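Long-range contacts in adenosine monophosphate-protein transferase (Bartonella henselae str. Houston-1, PDB 5NH2), which transfers AMP from ATP onto tyrosine or threonine residues of host target proteins during infection, using its Fic (fido) domain: residues 62-67 with 158-163; 174-179 with 204-209; 33-38 with 66-71. All coordinates share one frame; numbering follows the deposited sequence.

Contact 1 (62-67 with 158-163); sequences HIHQQL and GRTQRL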
loop_
_atom_site.group_PDB
_atom_site.type_symbol
_atom_site.label_atom_id
_atom_site.label_comp_id
_atom_site.label_asym_id
_atom_site.label_seq_id
_atom_site.Cartn_x
_atom_site.Cartn_y
_atom_site.Cartn_z
ATOM N N HIS A 62 -10.555 8.703 10.501
ATOM C CA HIS A 62 -10.926 7.534 11.305
ATOM C C HIS A 62 -9.965 6.356 11.060
ATOM O O HIS A 62 -9.469 5.733 12.004
ATOM C CB HIS A 62 -12.384 7.138 10.984
ATOM C CG HIS A 62 -12.810 5.812 11.556
ATOM N ND1 HIS A 62 -13.237 5.660 12.862
ATOM C CD2 HIS A 62 -12.898 4.581 10.990
ATOM C CE1 HIS A 62 -13.546 4.390 13.083
ATOM N NE2 HIS A 62 -13.341 3.714 11.966
ATOM N N ILE A 63 -9.650 6.067 9.799
ATOM C CA ILE A 63 -8.634 5.049 9.499
ATOM C C ILE A 63 -7.285 5.355 10.191
ATOM O O ILE A 63 -6.697 4.483 10.856
ATOM C CB ILE A 63 -8.464 4.920 7.980
ATOM C CG1 ILE A 63 -9.682 4.260 7.371
ATOM C CG2 ILE A 63 -7.240 4.136 7.670
ATOM C CD1 ILE A 63 -9.573 4.278 5.880
ATOM N N HIS A 64 -6.765 6.587 10.011
ATOM C CA HIS A 64 -5.485 6.949 10.638
ATOM C C HIS A 64 -5.582 6.812 12.160
ATOM O O HIS A 64 -4.668 6.284 12.822
ATOM C CB HIS A 64 -5.084 8.375 10.215
ATOM C CG HIS A 64 -3.715 8.801 10.667
ATOM N ND1 HIS A 64 -3.471 9.329 11.918
ATOM C CD2 HIS A 64 -2.515 8.798 10.021
ATOM C CE1 HIS A 64 -2.181 9.595 12.038
ATOM N NE2 HIS A 64 -1.581 9.300 10.893
ATOM N N GLN A 65 -6.734 7.198 12.715
ATOM C CA GLN A 65 -6.949 7.106 14.146
ATOM C C GLN A 65 -6.958 5.654 14.617
ATOM O O GLN A 65 -6.456 5.351 15.703
ATOM C CB GLN A 65 -8.251 7.781 14.518
ATOM C CG GLN A 65 -8.390 7.995 16.025
ATOM C CD GLN A 65 -9.789 7.702 16.521
ATOM O OE1 GLN A 65 -10.283 6.571 16.405
ATOM N NE2 GLN A 65 -10.445 8.715 17.076
ATOM N N GLN A 66 -7.522 4.739 13.832
ATOM C CA GLN A 66 -7.536 3.357 14.307
ATOM C C GLN A 66 -6.142 2.748 14.173
ATOM O O GLN A 66 -5.699 2.013 15.062
ATOM C CB GLN A 66 -8.604 2.522 13.575
ATOM C CG GLN A 66 -10.046 2.990 13.934
ATOM C CD GLN A 66 -10.404 2.774 15.398
ATOM O OE1 GLN A 66 -10.668 3.722 16.135
ATOM N NE2 GLN A 66 -10.409 1.521 15.823
ATOM N N LEU A 67 -5.403 3.115 13.120
ATOM C CA LEU A 67 -4.078 2.501 12.937
ATOM C C LEU A 67 -3.122 2.903 14.056
ATOM O O LEU A 67 -2.329 2.078 14.519
ATOM C CB LEU A 67 -3.458 2.836 11.553
ATOM C CG LEU A 67 -4.207 2.381 10.281
ATOM C CD1 LEU A 67 -3.503 2.789 8.985
ATOM C CD2 LEU A 67 -4.560 0.872 10.271
ATOM N N GLY A 158 1.057 6.965 3.629
ATOM C CA GLY A 158 0.896 5.893 2.657
ATOM C C GLY A 158 -0.040 4.804 3.139
ATOM O O GLY A 158 -0.908 4.348 2.379
ATOM N N ARG A 159 0.098 4.395 4.427
ATOM C CA ARG A 159 -0.667 3.255 4.944
ATOM C C ARG A 159 -2.152 3.583 5.041
ATOM O O ARG A 159 -3.009 2.768 4.644
ATOM C CB ARG A 159 -0.104 2.818 6.294
ATOM C CG ARG A 159 1.147 1.974 6.139
ATOM C CD ARG A 159 1.837 1.661 7.482
ATOM N NE ARG A 159 2.706 2.744 7.890
ATOM C CZ ARG A 159 3.322 2.831 9.062
ATOM N NH1 ARG A 159 3.172 1.891 10.018
ATOM N NH2 ARG A 159 4.091 3.879 9.271
ATOM N N THR A 160 -2.465 4.816 5.485
ATOM C CA THR A 160 -3.848 5.279 5.577
ATOM C C THR A 160 -4.499 5.427 4.197
ATOM O O THR A 160 -5.643 4.984 3.970
ATOM C CB THR A 160 -3.860 6.604 6.310
ATOM O OG1 THR A 160 -3.297 6.402 7.610
ATOM C CG2 THR A 160 -5.258 7.130 6.399
ATOM N N GLN A 161 -3.782 6.060 3.270
ATOM C CA GLN A 161 -4.285 6.232 1.906
ATOM C C GLN A 161 -4.550 4.884 1.222
ATOM O O GLN A 161 -5.594 4.694 0.565
ATOM C CB GLN A 161 -3.276 7.054 1.098
ATOM C CG GLN A 161 -3.515 7.038 -0.378
ATOM C CD GLN A 161 -2.366 7.668 -1.152
ATOM O OE1 GLN A 161 -1.192 7.576 -0.750
ATOM N NE2 GLN A 161 -2.691 8.296 -2.273
ATOM N N ARG A 162 -3.605 3.937 1.343
ATOM C CA ARG A 162 -3.808 2.642 0.682
ATOM C C ARG A 162 -5.068 1.965 1.215
ATOM O O ARG A 162 -5.951 1.564 0.433
ATOM C CB ARG A 162 -2.576 1.734 0.851
ATOM C CG ARG A 162 -1.426 2.121 -0.098
ATOM C CD ARG A 162 -0.198 1.173 -0.011
ATOM N NE ARG A 162 0.618 1.200 1.238
ATOM C CZ ARG A 162 1.594 2.072 1.444
ATOM N NH1 ARG A 162 1.781 2.984 0.522
ATOM N NH2 ARG A 162 2.344 2.052 2.525
ATOM N N LEU A 163 -5.210 1.909 2.558
ATOM C CA LEU A 163 -6.415 1.300 3.116
ATOM C C LEU A 163 -7.683 2.038 2.659
ATOM O O LEU A 163 -8.724 1.410 2.407
ATOM C CB LEU A 163 -6.330 1.259 4.640
ATOM C CG LEU A 163 -6.674 -0.107 5.256
ATOM C CD1 LEU A 163 -6.475 -0.069 6.763
ATOM C CD2 LEU A 163 -8.092 -0.606 4.888
#
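Ile-63, His-64 and Leu-67 of 62-67 close around Thr-160 of 158-163, so that one threonine meets three side chains of the other helix. The helix segments come within 9.3 Å at their axes, with their N-to-C directions 125° apart, and the CA atoms of His-64 and Thr-160 lie 5.6 Å from each other. The apolar part of the contact begins with the methyl of Thr-160. Its CG2 is anti to the backbone N and meets Ile-63 CG2 at 3.8 Å, the two side chains lying alongside and running in reverse directions. Farther along, Leu-67 crosses Leu-163 at a slant, CD2 to CD1 at 4.1 Å, while the CD1 branch of Leu-67 lies 3.9 Å from Thr-160 OG1.

No hydrogen bond spans the segments; the hydroxyl of Thr-160 and both ring nitrogens of His-64 have partners outside them. Thr-160 OG1 sits at the edge of the His-64 ring, 3.5 Å from CD2, and bonds back to the carbonyl of Gly-156. His-64 is held at ND1 by the backbone N of Gly-76 and at NE2 by the carbonyl of Glu-155, an ATP-binding residue; two such bonds fix the rotation of the imidazole, which also stacks on Phe-153.

The 158-163 segment carries the end of the Fic motif, with Gly-158 and Arg-159 binding ATP. On its far side, Arg-162 forms a salt bridge with Glu-35 of the BiaA chain. Leu-67 and Leu-163 both lean on Leu-46, so helix 157-171 touches helix 28-46 through Arg-159 and Leu-163, and helix 133-150 through Gln-161.

Contact 2 (174-179 with 204-209); sequences HQLNFS and HLFEDI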
loop_
_atom_site.group_PDB
_atom_site.type_symbol
_atom_site.label_atom_id
_atom_site.label_comp_id
_atom_site.label_asym_id
_atom_site.label_seq_id
_atom_site.Cartn_x
_atom_site.Cartn_y
_atom_site.Cartn_z
ATOM N N HIS A 174 -15.289 -3.217 -6.746
ATOM C CA HIS A 174 -14.048 -3.557 -7.447
ATOM C C HIS A 174 -12.987 -3.863 -6.402
ATOM O O HIS A 174 -13.304 -4.017 -5.216
ATOM C CB HIS A 174 -13.600 -2.425 -8.382
ATOM C CG HIS A 174 -14.701 -1.929 -9.261
ATOM N ND1 HIS A 174 -15.205 -2.671 -10.307
ATOM C CD2 HIS A 174 -15.448 -0.800 -9.204
ATOM C CE1 HIS A 174 -16.208 -2.014 -10.867
ATOM N NE2 HIS A 174 -16.373 -0.873 -10.220
ATOM N N GLN A 175 -11.745 -4.014 -6.826
ATOM C CA GLN A 175 -10.669 -4.270 -5.884
ATOM C C GLN A 175 -9.407 -3.587 -6.371
ATOM O O GLN A 175 -9.219 -3.364 -7.577
ATOM C CB GLN A 175 -10.417 -5.780 -5.678
ATOM C CG GLN A 175 -10.043 -6.552 -6.933
ATOM C CD GLN A 175 -10.045 -8.061 -6.680
ATOM O OE1 GLN A 175 -9.314 -8.550 -5.814
ATOM N NE2 GLN A 175 -10.872 -8.796 -7.418
ATOM N N LEU A 176 -8.550 -3.257 -5.407
ATOM C CA LEU A 176 -7.217 -2.724 -5.649
ATOM C C LEU A 176 -6.282 -3.532 -4.756
ATOM O O LEU A 176 -6.343 -3.422 -3.524
ATOM C CB LEU A 176 -7.162 -1.216 -5.320
ATOM C CG LEU A 176 -7.915 -0.359 -6.328
ATOM C CD1 LEU A 176 -7.972 1.140 -5.925
ATOM C CD2 LEU A 176 -7.316 -0.485 -7.752
ATOM N N ASN A 177 -5.401 -4.332 -5.345
ATOM C CA ASN A 177 -4.601 -5.228 -4.509
ATOM C C ASN A 177 -3.172 -4.702 -4.463
ATOM O O ASN A 177 -2.321 -5.112 -5.263
ATOM C CB ASN A 177 -4.668 -6.671 -5.027
ATOM C CG ASN A 177 -4.172 -7.672 -3.994
ATOM O OD1 ASN A 177 -3.332 -7.328 -3.139
ATOM N ND2 ASN A 177 -4.674 -8.903 -4.060
ATOM N N PHE A 178 -2.886 -3.912 -3.418
ATOM C CA PHE A 178 -1.634 -3.178 -3.336
ATOM C C PHE A 178 -0.493 -4.069 -2.904
ATOM O O PHE A 178 0.677 -3.729 -3.136
ATOM C CB PHE A 178 -1.762 -1.987 -2.380
ATOM C CG PHE A 178 -2.392 -0.788 -3.014
ATOM C CD1 PHE A 178 -1.667 -0.002 -3.920
ATOM C CD2 PHE A 178 -3.696 -0.451 -2.728
ATOM C CE1 PHE A 178 -2.219 1.110 -4.507
ATOM C CE2 PHE A 178 -4.278 0.649 -3.338
ATOM C CZ PHE A 178 -3.537 1.438 -4.231
ATOM N N SER A 179 -0.810 -5.218 -2.318
ATOM C CA SER A 179 0.247 -6.125 -1.932
ATOM C C SER A 179 0.961 -6.709 -3.141
ATOM O O SER A 179 1.980 -7.388 -2.978
ATOM C CB SER A 179 -0.330 -7.215 -1.011
ATOM O OG SER A 179 -0.837 -8.281 -1.772
ATOM N N HIS A 204 -1.369 1.868 -15.467
ATOM C CA HIS A 204 -0.938 0.474 -15.628
ATOM C C HIS A 204 -0.860 -0.242 -14.272
ATOM O O HIS A 204 -1.343 -1.388 -14.124
ATOM C CB HIS A 204 0.408 0.456 -16.365
ATOM C CG HIS A 204 0.969 -0.914 -16.610
ATOM N ND1 HIS A 204 2.297 -1.129 -16.931
ATOM C CD2 HIS A 204 0.386 -2.141 -16.596
ATOM C CE1 HIS A 204 2.512 -2.427 -17.089
ATOM N NE2 HIS A 204 1.369 -3.063 -16.886
ATOM N N LEU A 205 -0.331 0.464 -13.257
ATOM C CA LEU A 205 -0.384 -0.002 -11.877
ATOM C C LEU A 205 -1.811 -0.394 -11.464
ATOM O O LEU A 205 -2.037 -1.537 -11.040
ATOM C CB LEU A 205 0.183 1.077 -10.943
ATOM C CG LEU A 205 0.497 0.671 -9.487
ATOM C CD1 LEU A 205 1.591 1.551 -8.914
ATOM C CD2 LEU A 205 -0.686 0.770 -8.606
ATOM N N PHE A 206 -2.781 0.551 -11.552
ATOM C CA PHE A 206 -4.175 0.263 -11.144
ATOM C C PHE A 206 -4.788 -0.878 -11.970
ATOM O O PHE A 206 -5.623 -1.642 -11.451
ATOM C CB PHE A 206 -5.076 1.521 -11.259
ATOM C CG PHE A 206 -5.095 2.428 -10.003
ATOM C CD1 PHE A 206 -3.907 3.016 -9.496
ATOM C CD2 PHE A 206 -6.306 2.750 -9.381
ATOM C CE1 PHE A 206 -3.940 3.858 -8.376
ATOM C CE2 PHE A 206 -6.363 3.587 -8.231
ATOM C CZ PHE A 206 -5.191 4.130 -7.728
ATOM N N GLU A 207 -4.374 -1.026 -13.252
ATOM C CA GLU A 207 -4.904 -2.125 -14.069
ATOM C C GLU A 207 -4.417 -3.503 -13.568
ATOM O O GLU A 207 -5.221 -4.435 -13.409
ATOM C CB GLU A 207 -4.545 -1.910 -15.543
ATOM C CG GLU A 207 -4.627 -3.181 -16.405
ATOM C CD GLU A 207 -6.054 -3.579 -16.815
ATOM O OE1 GLU A 207 -7.038 -2.814 -16.561
ATOM O OE2 GLU A 207 -6.184 -4.698 -17.386
ATOM N N ASP A 208 -3.114 -3.638 -13.300
ATOM C CA ASP A 208 -2.553 -4.918 -12.867
ATOM C C ASP A 208 -3.173 -5.429 -11.563
ATOM O O ASP A 208 -3.271 -6.651 -11.359
ATOM C CB ASP A 208 -1.031 -4.778 -12.700
ATOM C CG ASP A 208 -0.306 -4.800 -14.028
ATOM O OD1 ASP A 208 -0.993 -4.888 -15.078
ATOM O OD2 ASP A 208 0.941 -4.725 -14.036
ATOM N N ILE A 209 -3.531 -4.522 -10.644
ATOM C CA ILE A 209 -4.017 -4.908 -9.311
ATOM C C ILE A 209 -5.551 -4.857 -9.184
ATOM O O ILE A 209 -6.078 -5.025 -8.073
ATOM C CB ILE A 209 -3.347 -4.067 -8.229
ATOM C CG1 ILE A 209 -3.896 -2.641 -8.313
ATOM C CG2 ILE A 209 -1.838 -4.056 -8.479
ATOM C CD1 ILE A 209 -3.387 -1.772 -7.182
#
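Leu-205 makes the first approach of 204-209 to 174-179, bringing CD2 to 4.4 Å from CE1 of Phe-178; the same side chain also touches Ile-181 and Ala-189. One residue on, Phe-206 meets both branches of Leu-176. CD1 of that leucine lies 3.7 Å from Phe-206 CE2, and its CD2 lies 3.8 Å from Phe-206 CD2, so the two methyls of the leucine fork meet neighbouring ring carbons at a slant. Elsewhere the ring meets Phe-144 of helix 133-150 edge-to-face.

Ile-209 has the largest share of any residue in the contact. Its CG1 occupies the crowded position between backbone N and carbonyl carbon (chi1 71°), which, with chi2 anti, brings CD1 over one face of Phe-178. Ile-209 CD1 stands 4.2 Å from the centroid of the Phe-178 ring and only 14° off the normal, a CH-pi contact. CB of Ile-209 presses on the backbone as well, 3.3 Å from Asn-177 O. Ile-209 O accepts the single hydrogen bond across the contact, from Asn-177 N at 2.9 Å, bent to 143° at the hydrogen, with Leu-176 CA adding a CA-H...O contact to the same oxygen. The side chain of Asn-177 turns elsewhere: its OD1 accepts a bond from Ser-179 OG.

Extended chain is thus joined to the residue after Asp-208 by one backbone bond, with apolar side chains filling in alongside. In this Fic domain the loop concerned follows helix 157-171, on which the Fic motif ends, and Phe-178 comes to about 4 Å, between nearest side-chain atoms, from Arg-162, assigned to ATP binding by similarity.

Contact 3 (33-38 with 66-71); sequences EKCSHD and QLFKNT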
loop_
_atom_site.group_PDB
_atom_site.type_symbol
_atom_site.label_atom_id
_atom_site.label_comp_id
_atom_site.label_asym_id
_atom_site.label_seq_id
_atom_site.Cartn_x
_atom_site.Cartn_y
_atom_site.Cartn_z
ATOM N N GLU A 33 9.751 -0.754 15.784
ATOM C CA GLU A 33 9.281 -2.131 15.914
ATOM C C GLU A 33 7.966 -2.213 16.686
ATOM O O GLU A 33 7.062 -2.974 16.296
ATOM C CB GLU A 33 10.360 -2.980 16.588
ATOM C CG GLU A 33 11.566 -3.279 15.713
ATOM C CD GLU A 33 12.666 -4.028 16.455
ATOM O OE1 GLU A 33 12.646 -4.094 17.700
ATOM O OE2 GLU A 33 13.552 -4.577 15.789
ATOM N N LYS A 34 7.823 -1.410 17.757
ATOM C CA LYS A 34 6.599 -1.461 18.555
ATOM C C LYS A 34 5.424 -0.755 17.866
ATOM O O LYS A 34 4.295 -1.281 17.862
ATOM C CB LYS A 34 6.852 -0.877 19.952
ATOM C CG LYS A 34 5.602 -0.850 20.871
ATOM C CD LYS A 34 5.209 -2.271 21.350
ATOM C CE LYS A 34 3.704 -2.326 21.624
ATOM N NZ LYS A 34 3.222 -3.534 22.337
ATOM N N CYS A 35 5.647 0.455 17.314
ATOM C CA CYS A 35 4.625 1.073 16.462
ATOM C C CYS A 35 4.230 0.144 15.297
ATOM O O CYS A 35 3.047 -0.005 14.984
ATOM C CB CYS A 35 5.109 2.433 15.933
ATOM S SG CYS A 35 3.981 3.186 14.627
ATOM N N SER A 36 5.196 -0.517 14.669
ATOM C CA SER A 36 4.845 -1.426 13.578
ATOM C C SER A 36 3.968 -2.563 14.063
ATOM O O SER A 36 3.042 -2.984 13.360
ATOM C CB SER A 36 6.102 -2.009 12.942
ATOM O OG SER A 36 6.444 -1.174 11.879
ATOM N N HIS A 37 4.279 -3.074 15.257
ATOM C CA HIS A 37 3.593 -4.233 15.813
ATOM C C HIS A 37 2.147 -3.900 16.139
ATOM O O HIS A 37 1.216 -4.646 15.755
ATOM C CB HIS A 37 4.353 -4.691 17.054
ATOM C CG HIS A 37 3.674 -5.771 17.833
ATOM N ND1 HIS A 37 4.089 -7.083 17.789
ATOM C CD2 HIS A 37 2.661 -5.723 18.727
ATOM C CE1 HIS A 37 3.344 -7.802 18.608
ATOM N NE2 HIS A 37 2.472 -7.000 19.190
ATOM N N ASP A 38 1.940 -2.735 16.788
ATOM C CA ASP A 38 0.590 -2.310 17.147
ATOM C C ASP A 38 -0.219 -1.980 15.907
ATOM O O ASP A 38 -1.414 -2.284 15.853
ATOM C CB ASP A 38 0.645 -1.103 18.093
ATOM C CG ASP A 38 1.079 -1.493 19.528
ATOM O OD1 ASP A 38 0.992 -2.698 19.864
ATOM O OD2 ASP A 38 1.513 -0.599 20.317
ATOM N N GLN A 66 -7.522 4.739 13.832
ATOM C CA GLN A 66 -7.536 3.357 14.307
ATOM C C GLN A 66 -6.142 2.748 14.173
ATOM O O GLN A 66 -5.699 2.013 15.062
ATOM C CB GLN A 66 -8.604 2.522 13.575
ATOM C CG GLN A 66 -10.046 2.990 13.934
ATOM C CD GLN A 66 -10.404 2.774 15.398
ATOM O OE1 GLN A 66 -10.668 3.722 16.135
ATOM N NE2 GLN A 66 -10.409 1.521 15.823
ATOM N N LEU A 67 -5.403 3.115 13.120
ATOM C CA LEU A 67 -4.078 2.501 12.937
ATOM C C LEU A 67 -3.122 2.903 14.056
ATOM O O LEU A 67 -2.329 2.078 14.519
ATOM C CB LEU A 67 -3.458 2.836 11.553
ATOM C CG LEU A 67 -4.207 2.381 10.281
ATOM C CD1 LEU A 67 -3.503 2.789 8.985
ATOM C CD2 LEU A 67 -4.560 0.872 10.271
ATOM N N PHE A 68 -3.117 4.187 14.427
ATOM C CA PHE A 68 -2.064 4.749 15.266
ATOM C C PHE A 68 -2.483 5.161 16.681
ATOM O O PHE A 68 -1.657 5.742 17.400
ATOM C CB PHE A 68 -1.413 5.915 14.514
ATOM C CG PHE A 68 -0.795 5.481 13.219
ATOM C CD1 PHE A 68 0.377 4.727 13.217
ATOM C CD2 PHE A 68 -1.410 5.783 11.995
ATOM C CE1 PHE A 68 0.939 4.269 12.005
ATOM C CE2 PHE A 68 -0.864 5.351 10.763
ATOM C CZ PHE A 68 0.321 4.585 10.767
ATOM N N LYS A 69 -3.741 4.933 17.078
ATOM C CA LYS A 69 -4.221 5.349 18.394
ATOM C C LYS A 69 -3.372 4.815 19.554
ATOM O O LYS A 69 -3.324 5.435 20.615
ATOM C CB LYS A 69 -5.676 4.886 18.578
ATOM C CG LYS A 69 -5.840 3.370 18.505
ATOM C CD LYS A 69 -7.313 2.925 18.341
ATOM C CE LYS A 69 -8.193 3.518 19.395
ATOM N NZ LYS A 69 -7.691 3.194 20.776
ATOM N N ASN A 70 -2.771 3.644 19.423
ATOM C CA ASN A 70 -1.968 3.158 20.533
ATOM C C ASN A 70 -0.546 3.706 20.509
ATOM O O ASN A 70 0.222 3.476 21.457
ATOM C CB ASN A 70 -1.963 1.637 20.521
ATOM C CG ASN A 70 -3.331 1.064 20.840
ATOM O OD1 ASN A 70 -3.963 1.483 21.797
ATOM N ND2 ASN A 70 -3.801 0.134 20.033
ATOM N N THR A 71 -0.181 4.435 19.454
ATOM C CA THR A 71 1.161 4.960 19.318
ATOM C C THR A 71 1.191 6.459 19.626
ATOM O O THR A 71 1.895 6.861 20.566
ATOM C CB THR A 71 1.710 4.645 17.915
ATOM O OG1 THR A 71 1.691 3.234 17.694
ATOM C CG2 THR A 71 3.173 5.189 17.726
HETATM O O HOH W 1 -3.097 -1.081 18.054
#
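Asp-38 and Thr-71 meet at a shared polar partner, the hydroxyl of Tyr-23, which is hydrogen-bonded both to OD2 of the aspartate and to OG1 of the threonine. This illustrates how two segments without a direct hydrogen bond can still be tied by a third group. The other carboxylate oxygen of Asp-38, OD1, pairs with NZ of Lys-34 in a salt bridge of 3.4 Å one helical turn back, so both oxygens are engaged, and the charge on the aspartate is probably stabilised. Nearby, Asp-38 OD2 also lies 4.1 Å from CB of Asn-70, the carboxylate and amide planes standing 72° apart. A water donates to Asp-38 O at 3.0 Å and lies beside Asn-70 ND2, although its distance to that nitrogen is too short to be trusted.

The second group of contacts centres on Cys-35. Its SG, anti to the backbone N (chi1 171°), reaches between Thr-71 and Phe-68. Cys-35 SG meets Thr-71 CG2 at 3.8 Å and lies near the plane of the Phe-68 ring, 5.3 Å from the ring centroid and 84° off the normal. Here is a sulfur-aromatic contact made at the ring edge, with CD1 and CE1 the nearest carbons.

Thr-71 lies in the turn that follows Phe-68, where its N bonds to Phe-68 O, and its backbone also pairs with Lys-22. Helix 28-46 lies against this turn, with Phe-31 touching Thr-71 and Thr-39 touching Phe-68. His-37, on the same helix, hydrogen-bonds through both ring nitrogens to Thr-43 and Met-64 of the BiaA chain.

Read from the N terminus, contact 3 closes first, folding helix 28-46 onto residues 66-71 across 27 intervening residues. Contact 1 starts on helix 57-68, sharing Gln-66 and Leu-67 with contact 3, and spans 90 residues to helix 157-171, on which the Fic motif ends. The two loops therefore follow one another through a common helix; Arg-159 and Thr-160 of contact 1 pack on Phe-68 of contact 3. Contact 2 opens only afterwards, joining the loop beyond 157-171 to residues 204-209, and meets contact 1 where Arg-162 CD packs on Phe-178. It stays about 12 Å from contact 3 at the nearest atoms. None nests in another.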